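Long-range contacts in alpha-galacturonidase (Bacillus subtilis, PDB 3FEF), which hydrolyses alpha-1,4-di-galacturonate, its probable natural substrate, to galacturonate, working with NAD(+) and a manganese ion as a homotetrameric family 4 glycosidase: residues L97-I103 with Q430-M435; E139-Y145 with I163-C168; T146-S150 with G203-F207. All coordinates share one frame; numbering follows the deposited sequence.

In the fold
The three contacts run from the rim of the chain to its catalytic centre. Contact 1 lies at the periphery, its centre about 25 Å from the centre of the chain, where the C-terminal helix is fastened by a patch of apolar side chains beside a single salt bridge. Contacts 2 and 3 are buried and touch each other, since strand 141-144 leads through 146-150 into helix 149-159 and on to strand 164-167; the selenium of Met149 lies against Gly167. Their chemistry differs. Contact 2 is a parallel strand pair held by regular backbone bonds, whereas contact 3, around the magnesium ion, combines the packing of Met149 on Asn205 with water bridges and a metal ligand.

Contact 1 of 3, residues L97-I103 with Q430-M435; sequences LPERCGI and QLFNDM
The guanidinium group of Arg100 lies with one face over CD1 of Leu431, while near its plane, at the edge, come OD2 of Asp434 and the carbonyl O of Gln430. A single oxygen of Asp434, OD2, meets both NH1 and NH2, consistent with a carboxylate that stands almost perpendicular to the guanidinium, the two planes 87° apart. NH2 of Arg100 is modelled only 2.4 Å from Asp434 OD2, a doubtfully short value, and NH1 adds a weak bond. The other carboxylate oxygen, OD1, receives a weak bond from Gln430 NE2, one helical turn back. Arginine suits its place because its chain, extended from CG to NE, spans the gap to the helix.

Beside the ion pair the contact is apolar. Leu431 puts CD1 3.8 Å from Pro98 CA, and its other branch, CD2, meets Pro98 CB at the same 3.8 Å. Leu97 CD2 reaches Asp434 CB at 3.8 Å, and SE of Met435, a selenomethionine, touches Pro98 CG at 3.8 Å. Pro113 of helix 112-136 and Phe415 of helix 408-417 continue this packing. The chemistry is thus divided: branched and ring carbons pack on the buried side, and the ion pair lies at the more exposed edge.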
loop_
_atom_site.group_PDB
_atom_site.type_symbol
_atom_site.label_atom_id
_atom_site.label_comp_id
_atom_site.label_asym_id
_atom_site.label_seq_id
_atom_site.Cartn_x
_atom_site.Cartn_y
_atom_site.Cartn_z
ATOM N N LEU A 97 29.058 29.269 -5.952
ATOM C CA LEU A 97 29.890 28.985 -4.779
ATOM C C LEU A 97 30.407 27.535 -4.732
ATOM O O LEU A 97 31.545 27.290 -4.403
ATOM C CB LEU A 97 29.160 29.350 -3.485
ATOM C CG LEU A 97 30.069 29.370 -2.253
ATOM C CD1 LEU A 97 31.283 30.306 -2.467
ATOM C CD2 LEU A 97 29.291 29.776 -1.004
ATOM N N PRO A 98 29.568 26.554 -5.062
ATOM C CA PRO A 98 30.116 25.196 -4.905
ATOM C C PRO A 98 31.326 24.891 -5.790
ATOM O O PRO A 98 31.967 23.852 -5.624
ATOM C CB PRO A 98 28.935 24.308 -5.296
ATOM C CG PRO A 98 27.726 25.161 -4.961
ATOM C CD PRO A 98 28.130 26.543 -5.383
ATOM N N GLU A 99 31.628 25.782 -6.730
ATOM C CA GLU A 99 32.761 25.589 -7.642
ATOM C C GLU A 99 34.081 25.646 -6.895
ATOM O O GLU A 99 35.076 25.082 -7.341
ATOM C CB GLU A 99 32.758 26.632 -8.770
ATOM C CG GLU A 99 31.494 26.597 -9.618
ATOM C CD GLU A 99 31.451 27.662 -10.714
ATOM O OE1 GLU A 99 32.376 28.516 -10.794
ATOM O OE2 GLU A 99 30.466 27.650 -11.491
ATOM N N ARG A 100 34.090 26.337 -5.762
ATOM C CA ARG A 100 35.266 26.349 -4.900
ATOM C C ARG A 100 35.566 24.958 -4.361
ATOM O O ARG A 100 36.691 24.681 -3.970
ATOM C CB ARG A 100 35.034 27.273 -3.723
ATOM C CG ARG A 100 34.385 26.576 -2.539
ATOM C CD ARG A 100 34.265 27.566 -1.421
ATOM N NE ARG A 100 33.635 27.013 -0.238
ATOM C CZ ARG A 100 33.095 27.762 0.709
ATOM N NH1 ARG A 100 33.122 29.082 0.589
ATOM N NH2 ARG A 100 32.533 27.199 1.767
ATOM N N CYS A 101 34.557 24.089 -4.321
ATOM C CA CYS A 101 34.775 22.690 -3.931
ATOM C C CYS A 101 34.782 21.757 -5.126
ATOM O O CYS A 101 34.693 20.544 -4.959
ATOM C CB CYS A 101 33.692 22.210 -2.977
ATOM S SG CYS A 101 33.591 23.170 -1.475
ATOM N N GLY A 102 34.842 22.315 -6.329
ATOM C CA GLY A 102 34.922 21.488 -7.533
ATOM C C GLY A 102 33.594 21.034 -8.123
ATOM O O GLY A 102 33.566 20.195 -9.026
ATOM N N ILE A 103 32.494 21.590 -7.627
ATOM C CA ILE A 103 31.169 21.210 -8.094
ATOM C C ILE A 103 30.618 22.220 -9.089
ATOM O O ILE A 103 30.418 23.386 -8.739
ATOM C CB ILE A 103 30.182 21.104 -6.916
ATOM C CG1 ILE A 103 30.633 19.991 -5.960
ATOM C CG2 ILE A 103 28.750 20.876 -7.438
ATOM C CD1 ILE A 103 29.887 19.967 -4.657
ATOM N N GLN A 430 30.675 23.069 5.495
ATOM C CA GLN A 430 31.123 24.445 5.380
ATOM C C GLN A 430 30.477 25.114 4.155
ATOM O O GLN A 430 29.905 26.208 4.253
ATOM C CB GLN A 430 32.649 24.502 5.318
ATOM C CG GLN A 430 33.197 25.921 5.328
ATOM C CD GLN A 430 32.984 26.602 6.666
ATOM O OE1 GLN A 430 33.502 26.153 7.681
ATOM N NE2 GLN A 430 32.210 27.690 6.673
ATOM N N LEU A 431 30.548 24.450 3.009
ATOM C CA LEU A 431 29.821 24.924 1.824
ATOM C C LEU A 431 28.341 25.184 2.143
ATOM O O LEU A 431 27.824 26.259 1.872
ATOM C CB LEU A 431 29.957 23.922 0.663
ATOM C CG LEU A 431 29.163 24.252 -0.612
ATOM C CD1 LEU A 431 29.587 25.592 -1.152
ATOM C CD2 LEU A 431 29.366 23.179 -1.658
ATOM N N PHE A 432 27.667 24.202 2.735
ATOM C CA PHE A 432 26.239 24.322 3.023
ATOM C C PHE A 432 25.933 25.549 3.891
ATOM O O PHE A 432 25.059 26.339 3.566
ATOM C CB PHE A 432 25.735 23.032 3.685
ATOM C CG PHE A 432 24.278 23.070 4.140
ATOM C CD1 PHE A 432 23.246 22.846 3.248
ATOM C CD2 PHE A 432 23.960 23.249 5.483
ATOM C CE1 PHE A 432 21.913 22.842 3.677
ATOM C CE2 PHE A 432 22.630 23.259 5.921
ATOM C CZ PHE A 432 21.611 23.054 5.024
ATOM N N ASN A 433 26.644 25.700 5.000
ATOM C CA ASN A 433 26.455 26.868 5.871
ATOM C C ASN A 433 26.722 28.206 5.172
ATOM O O ASN A 433 26.009 29.179 5.394
ATOM C CB ASN A 433 27.321 26.747 7.126
ATOM C CG ASN A 433 26.868 25.614 8.037
ATOM O OD1 ASN A 433 25.694 25.236 8.041
ATOM N ND2 ASN A 433 27.799 25.071 8.815
ATOM N N ASP A 434 27.743 28.247 4.321
ATOM C CA ASP A 434 28.041 29.462 3.563
ATOM C C ASP A 434 26.886 29.828 2.633
ATOM O O ASP A 434 26.559 31.007 2.465
ATOM C CB ASP A 434 29.333 29.303 2.765
ATOM C CG ASP A 434 30.572 29.345 3.645
ATOM O OD1 ASP A 434 30.454 29.826 4.785
ATOM O OD2 ASP A 434 31.662 28.890 3.218
HETATM N N MSE A 435 26.264 28.811 2.042
HETATM C CA MSE A 435 25.181 29.020 1.089
HETATM C C MSE A 435 23.895 29.440 1.789
HETATM O O MSE A 435 23.082 30.165 1.223
HETATM C CB MSE A 435 24.940 27.753 0.245
HETATM C CG MSE A 435 26.072 27.443 -0.702
HETATM SE SE MSE A 435 25.784 25.809 -1.701
HETATM C CE MSE A 435 24.530 26.476 -3.056
#

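Contact 2 of 3, residues E139-Y145 with I163-C168; sequences ESWVINY and IKAIGC
Trp141 and Lys164 meet as a ring and an aliphatic chain: Lys164 CB sits over the six-membered ring, 3.6 Å from its centroid, a CH-pi contact. The lysine chain then bends at chi2 and again at chi3 (90°), which carries CE past Trp141 NE1 and turns the ammonium group back to the main chain. There Lys164 NZ gives a 2.6 Å bond to Glu139 O from above the carbonyl plane, while Glu139 OE1 is only a long salt-bridge partner. Asn371 OD1 accepts from both Lys164 NZ and Trp141 NE1, fixing the two polar ends together.

Beyond this pair, 142-144 and 165-167 run parallel in regular register. Each of Lys164 O, Val142 O, Ile166 O and Asn144 O accepts an N-H across the gap, the straightest being Asn144 N to Ile166 O at 2.7 Å and 173°. Ile166 holds CG1 between its backbone N and carbonyl carbon (chi1 69°), which brings that CG1 to 4.1 Å from Ile143 CG2. Ile143 in turn places CG2 anti to its own N, against Cys168 SG at 3.6 Å. Val142 CB lies 3.7 Å from Ala165 CB, where a small methyl is enough. At the strand ends Tyr145 CE1 rests 3.6 Å from Cys168 CB, while a water joins Tyr145 O to Cys168 O.

These are the last two strands of the six-stranded parallel Rossmann sheet, connected by a beta-alpha-beta crossover. Helix 149-159 packs on Asn144 and Ala165, helix 328-335 on Ile143 and Ile166, and strand 78-81 pairs with the other side of 141-144.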
loop_
_atom_site.group_PDB
_atom_site.type_symbol
_atom_site.label_atom_id
_atom_site.label_comp_id
_atom_site.label_asym_id
_atom_site.label_seq_id
_atom_site.Cartn_x
_atom_site.Cartn_y
_atom_site.Cartn_z
ATOM N N GLU A 139 -11.112 27.287 -3.958
ATOM C CA GLU A 139 -11.641 26.436 -5.000
ATOM C C GLU A 139 -11.009 26.717 -6.363
ATOM O O GLU A 139 -11.385 26.120 -7.346
ATOM C CB GLU A 139 -13.167 26.576 -5.092
ATOM C CG GLU A 139 -13.942 26.115 -3.855
ATOM C CD GLU A 139 -14.460 24.687 -3.979
ATOM O OE1 GLU A 139 -13.814 23.857 -4.667
ATOM O OE2 GLU A 139 -15.522 24.389 -3.392
ATOM N N SER A 140 -10.048 27.622 -6.430
ATOM C CA SER A 140 -9.398 27.889 -7.713
ATOM C C SER A 140 -8.454 26.755 -8.103
ATOM O O SER A 140 -7.985 25.994 -7.242
ATOM C CB SER A 140 -8.609 29.186 -7.633
ATOM O OG SER A 140 -7.741 29.148 -6.506
ATOM N N TRP A 141 -8.175 26.636 -9.401
ATOM C CA TRP A 141 -7.062 25.810 -9.852
ATOM C C TRP A 141 -5.785 26.632 -9.854
ATOM O O TRP A 141 -5.787 27.789 -10.260
ATOM C CB TRP A 141 -7.344 25.193 -11.229
ATOM C CG TRP A 141 -8.194 24.010 -11.087
ATOM C CD1 TRP A 141 -9.586 23.952 -11.151
ATOM C CD2 TRP A 141 -7.749 22.690 -10.785
ATOM N NE1 TRP A 141 -9.997 22.666 -10.916
ATOM C CE2 TRP A 141 -8.894 21.872 -10.694
ATOM C CE3 TRP A 141 -6.483 22.113 -10.600
ATOM C CZ2 TRP A 141 -8.811 20.503 -10.427
ATOM C CZ3 TRP A 141 -6.406 20.767 -10.319
ATOM C CH2 TRP A 141 -7.566 19.975 -10.237
ATOM N N VAL A 142 -4.702 26.026 -9.382
ATOM C CA VAL A 142 -3.404 26.693 -9.227
ATOM C C VAL A 142 -2.423 26.075 -10.221
ATOM O O VAL A 142 -2.241 24.867 -10.238
ATOM C CB VAL A 142 -2.855 26.465 -7.794
ATOM C CG1 VAL A 142 -1.569 27.237 -7.577
ATOM C CG2 VAL A 142 -3.897 26.870 -6.756
ATOM N N ILE A 143 -1.825 26.884 -11.086
ATOM C CA ILE A 143 -0.790 26.368 -11.961
ATOM C C ILE A 143 0.555 26.947 -11.573
ATOM O O ILE A 143 0.784 28.123 -11.727
ATOM C CB ILE A 143 -1.075 26.678 -13.452
ATOM C CG1 ILE A 143 -2.509 26.283 -13.820
ATOM C CG2 ILE A 143 -0.033 25.976 -14.352
ATOM C CD1 ILE A 143 -2.867 26.638 -15.268
ATOM N N ASN A 144 1.452 26.106 -11.074
ATOM C CA ASN A 144 2.780 26.565 -10.701
ATOM C C ASN A 144 3.812 26.375 -11.816
ATOM O O ASN A 144 3.929 25.301 -12.407
ATOM C CB ASN A 144 3.244 25.853 -9.420
ATOM C CG ASN A 144 4.632 26.283 -8.984
ATOM O OD1 ASN A 144 4.966 27.467 -9.011
ATOM N ND2 ASN A 144 5.452 25.323 -8.588
ATOM N N TYR A 145 4.577 27.426 -12.074
ATOM C CA TYR A 145 5.623 27.426 -13.066
ATOM C C TYR A 145 6.994 27.591 -12.418
ATOM O O TYR A 145 8.017 27.503 -13.101
ATOM C CB TYR A 145 5.431 28.599 -14.026
ATOM C CG TYR A 145 4.340 28.406 -15.029
ATOM C CD1 TYR A 145 4.481 27.483 -16.065
ATOM C CD2 TYR A 145 3.177 29.152 -14.965
ATOM C CE1 TYR A 145 3.488 27.300 -16.998
ATOM C CE2 TYR A 145 2.172 28.983 -15.895
ATOM C CZ TYR A 145 2.333 28.043 -16.906
ATOM O OH TYR A 145 1.351 27.875 -17.843
ATOM N N ILE A 163 -5.756 21.802 -1.603
ATOM C CA ILE A 163 -5.511 22.685 -2.717
ATOM C C ILE A 163 -5.659 21.933 -4.058
ATOM O O ILE A 163 -5.382 20.741 -4.150
ATOM C CB ILE A 163 -4.110 23.294 -2.616
ATOM C CG1 ILE A 163 -4.010 24.553 -3.482
ATOM C CG2 ILE A 163 -3.057 22.260 -2.990
ATOM C CD1 ILE A 163 -2.658 25.269 -3.382
ATOM N N LYS A 164 -6.073 22.649 -5.092
ATOM C CA LYS A 164 -6.130 22.113 -6.444
ATOM C C LYS A 164 -5.004 22.692 -7.284
ATOM O O LYS A 164 -5.181 23.708 -7.946
ATOM C CB LYS A 164 -7.475 22.441 -7.065
ATOM C CG LYS A 164 -8.599 21.694 -6.398
ATOM C CD LYS A 164 -9.870 22.559 -6.342
ATOM C CE LYS A 164 -10.729 22.354 -7.556
ATOM N NZ LYS A 164 -11.608 23.525 -7.687
ATOM N N ALA A 165 -3.848 22.035 -7.251
ATOM C CA ALA A 165 -2.651 22.569 -7.874
ATOM C C ALA A 165 -1.922 21.602 -8.796
ATOM O O ALA A 165 -1.741 20.413 -8.481
ATOM C CB ALA A 165 -1.667 23.074 -6.791
ATOM N N ILE A 166 -1.447 22.145 -9.913
ATOM C CA ILE A 166 -0.508 21.416 -10.753
ATOM C C ILE A 166 0.724 22.269 -11.009
ATOM O O ILE A 166 0.677 23.492 -10.904
ATOM C CB ILE A 166 -1.125 21.054 -12.075
ATOM C CG1 ILE A 166 -1.342 22.317 -12.919
ATOM C CG2 ILE A 166 -2.478 20.354 -11.846
ATOM C CD1 ILE A 166 -2.131 22.045 -14.197
ATOM N N GLY A 167 1.825 21.608 -11.330
ATOM C CA GLY A 167 3.008 22.277 -11.818
ATOM C C GLY A 167 3.156 22.004 -13.308
ATOM O O GLY A 167 2.924 20.862 -13.767
ATOM N N CYS A 168 3.548 23.047 -14.055
ATOM C CA CYS A 168 3.750 22.959 -15.507
ATOM C C CYS A 168 5.163 23.290 -15.948
ATOM O O CYS A 168 5.785 24.227 -15.460
ATOM C CB CYS A 168 2.797 23.897 -16.256
ATOM S SG CYS A 168 1.156 23.239 -16.314
HETATM O O HOH W 1 -7.268 25.308 -4.748
HETATM O O HOH W 2 8.040 25.602 -15.292
#

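Contact 3 of 3, residues T146-S150 with G203-F207; sequences TNPMS and GINHF. With MG (magnesium ion), chain G.
Asn147, Met149 and Ser150 face Asn205 and His206 in a buried contact, partly water-mediated, at the metal site, where the Rossmann domain meets the C-terminal domain of this family 4 glycosidase. A loop with a cis peptide before Pro148, which takes the N-cap position of helix 149-159, approaches a type II beta turn running from Ile204 to Phe207. His206 is the third residue of that turn; its positive phi of 67° belongs to the type II geometry.

Magnesium occupies the metal site in this crystal, although activity was shown with manganese. NE2 of His206 binds the magnesium ion at 2.3 Å, Cys169 is the other protein ligand, and three waters are bound as well. Imidazole suits the task because its two nitrogens divide the work: ND1 is tied to Thr110 OG1, which steadies the ring while NE2 holds the metal. The ring is also stacked with His272, and the end of the Asn205 amide lies over one face of it.

Asn147, a substrate-binding residue by similarity, is second-shell to the metal, consistent with a sugar site beside the ion. Met149, a selenomethionine in this crystal, is a flexible apolar filler: its chain bends at chi2 and chi3 around Asn205, with Met149 CG 3.7 Å from Asn205 CB. Ser150, whose hydroxyl can give and accept, reaches the turn through two waters. Ser150 OG donates to one water at 2.7 Å, and the same water accepts from Asn205 N at 3.0 Å. The second gives to Ser150 OG at 2.9 Å and to Asn205 O. One of the magnesium-bound waters donates to Asn147 OD1, its oxygen 2.7 Å from that OD1.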
loop_
_atom_site.group_PDB
_atom_site.type_symbol
_atom_site.label_atom_id
_atom_site.label_comp_id
_atom_site.label_asym_id
_atom_site.label_seq_id
_atom_site.Cartn_x
_atom_site.Cartn_y
_atom_site.Cartn_z
ATOM N N THR A 146 7.008 27.852 -11.116
ATOM C CA THR A 146 8.252 28.164 -10.403
ATOM C C THR A 146 9.117 26.924 -10.117
ATOM O O THR A 146 8.589 25.861 -9.816
ATOM C CB THR A 146 7.957 28.828 -9.044
ATOM O OG1 THR A 146 7.055 29.935 -9.207
ATOM C CG2 THR A 146 9.243 29.302 -8.416
ATOM N N ASN A 147 10.438 27.081 -10.198
ATOM C CA ASN A 147 11.392 26.056 -9.793
ATOM C C ASN A 147 11.994 26.383 -8.421
ATOM O O ASN A 147 12.160 27.563 -8.089
ATOM C CB ASN A 147 12.509 25.977 -10.823
ATOM C CG ASN A 147 12.022 25.468 -12.156
ATOM O OD1 ASN A 147 11.265 24.506 -12.219
ATOM N ND2 ASN A 147 12.445 26.107 -13.228
ATOM N N PRO A 148 12.368 25.359 -7.630
ATOM C CA PRO A 148 12.363 23.902 -7.888
ATOM C C PRO A 148 10.952 23.323 -7.810
ATOM O O PRO A 148 10.309 23.353 -6.760
ATOM C CB PRO A 148 13.235 23.336 -6.771
ATOM C CG PRO A 148 13.117 24.320 -5.661
ATOM C CD PRO A 148 12.944 25.680 -6.312
HETATM N N MSE A 149 10.498 22.805 -8.940
HETATM C CA MSE A 149 9.099 22.459 -9.168
HETATM C C MSE A 149 8.524 21.477 -8.138
HETATM O O MSE A 149 7.463 21.709 -7.574
HETATM C CB MSE A 149 8.987 21.836 -10.542
HETATM C CG MSE A 149 7.643 21.220 -10.781
HETATM SE SE MSE A 149 6.585 22.506 -11.729
HETATM C CE MSE A 149 7.144 22.106 -13.489
ATOM N N SER A 150 9.241 20.384 -7.915
ATOM C CA SER A 150 8.798 19.332 -7.021
ATOM C C SER A 150 8.670 19.787 -5.567
ATOM O O SER A 150 7.745 19.396 -4.874
ATOM C CB SER A 150 9.746 18.143 -7.132
ATOM O OG SER A 150 9.824 17.710 -8.487
ATOM N N GLY A 203 8.258 10.547 -14.538
ATOM C CA GLY A 203 9.462 10.900 -13.803
ATOM C C GLY A 203 9.169 12.014 -12.821
ATOM O O GLY A 203 8.068 12.126 -12.288
ATOM N N ILE A 204 10.169 12.820 -12.548
ATOM C CA ILE A 204 9.971 14.012 -11.750
ATOM C C ILE A 204 10.452 15.141 -12.656
ATOM O O ILE A 204 11.185 14.892 -13.623
ATOM C CB ILE A 204 10.811 13.966 -10.473
ATOM C CG1 ILE A 204 12.281 13.745 -10.819
ATOM C CG2 ILE A 204 10.318 12.846 -9.541
ATOM C CD1 ILE A 204 13.191 13.571 -9.581
ATOM N N ASN A 205 10.041 16.367 -12.357
ATOM C CA ASN A 205 10.362 17.519 -13.206
ATOM C C ASN A 205 11.854 17.640 -13.572
ATOM O O ASN A 205 12.729 17.493 -12.718
ATOM C CB ASN A 205 9.865 18.816 -12.535
ATOM C CG ASN A 205 9.996 20.032 -13.448
ATOM O OD1 ASN A 205 9.416 20.090 -14.555
ATOM N ND2 ASN A 205 10.782 20.986 -13.012
ATOM N N HIS A 206 12.136 17.915 -14.842
ATOM C CA HIS A 206 13.513 17.964 -15.377
ATOM C C HIS A 206 14.238 16.626 -15.406
ATOM O O HIS A 206 15.391 16.555 -15.828
ATOM C CB HIS A 206 14.373 19.025 -14.657
ATOM C CG HIS A 206 13.895 20.425 -14.879
ATOM N ND1 HIS A 206 14.187 21.461 -14.024
ATOM C CD2 HIS A 206 13.092 20.945 -15.839
ATOM C CE1 HIS A 206 13.619 22.570 -14.469
ATOM N NE2 HIS A 206 12.954 22.283 -15.573
ATOM N N PHE A 207 13.568 15.573 -14.952
ATOM C CA PHE A 207 14.124 14.218 -14.982
ATOM C C PHE A 207 12.985 13.276 -15.407
ATOM O O PHE A 207 12.621 12.344 -14.687
ATOM C CB PHE A 207 14.659 13.830 -13.603
ATOM C CG PHE A 207 15.595 12.630 -13.612
ATOM C CD1 PHE A 207 16.754 12.633 -14.394
ATOM C CD2 PHE A 207 15.322 11.516 -12.825
ATOM C CE1 PHE A 207 17.623 11.534 -14.398
ATOM C CE2 PHE A 207 16.175 10.421 -12.828
ATOM C CZ PHE A 207 17.335 10.434 -13.619
HETATM MG MG MG G . 11.263 23.438 -16.624
HETATM O O HOH W 3 10.251 23.441 -14.514
HETATM O O HOH W 4 8.087 16.365 -10.116
HETATM O O HOH W 5 12.366 17.548 -9.885
HETATM O O HOH W 6 12.388 24.254 -18.506
HETATM O O HOH W 7 9.683 24.841 -17.704
#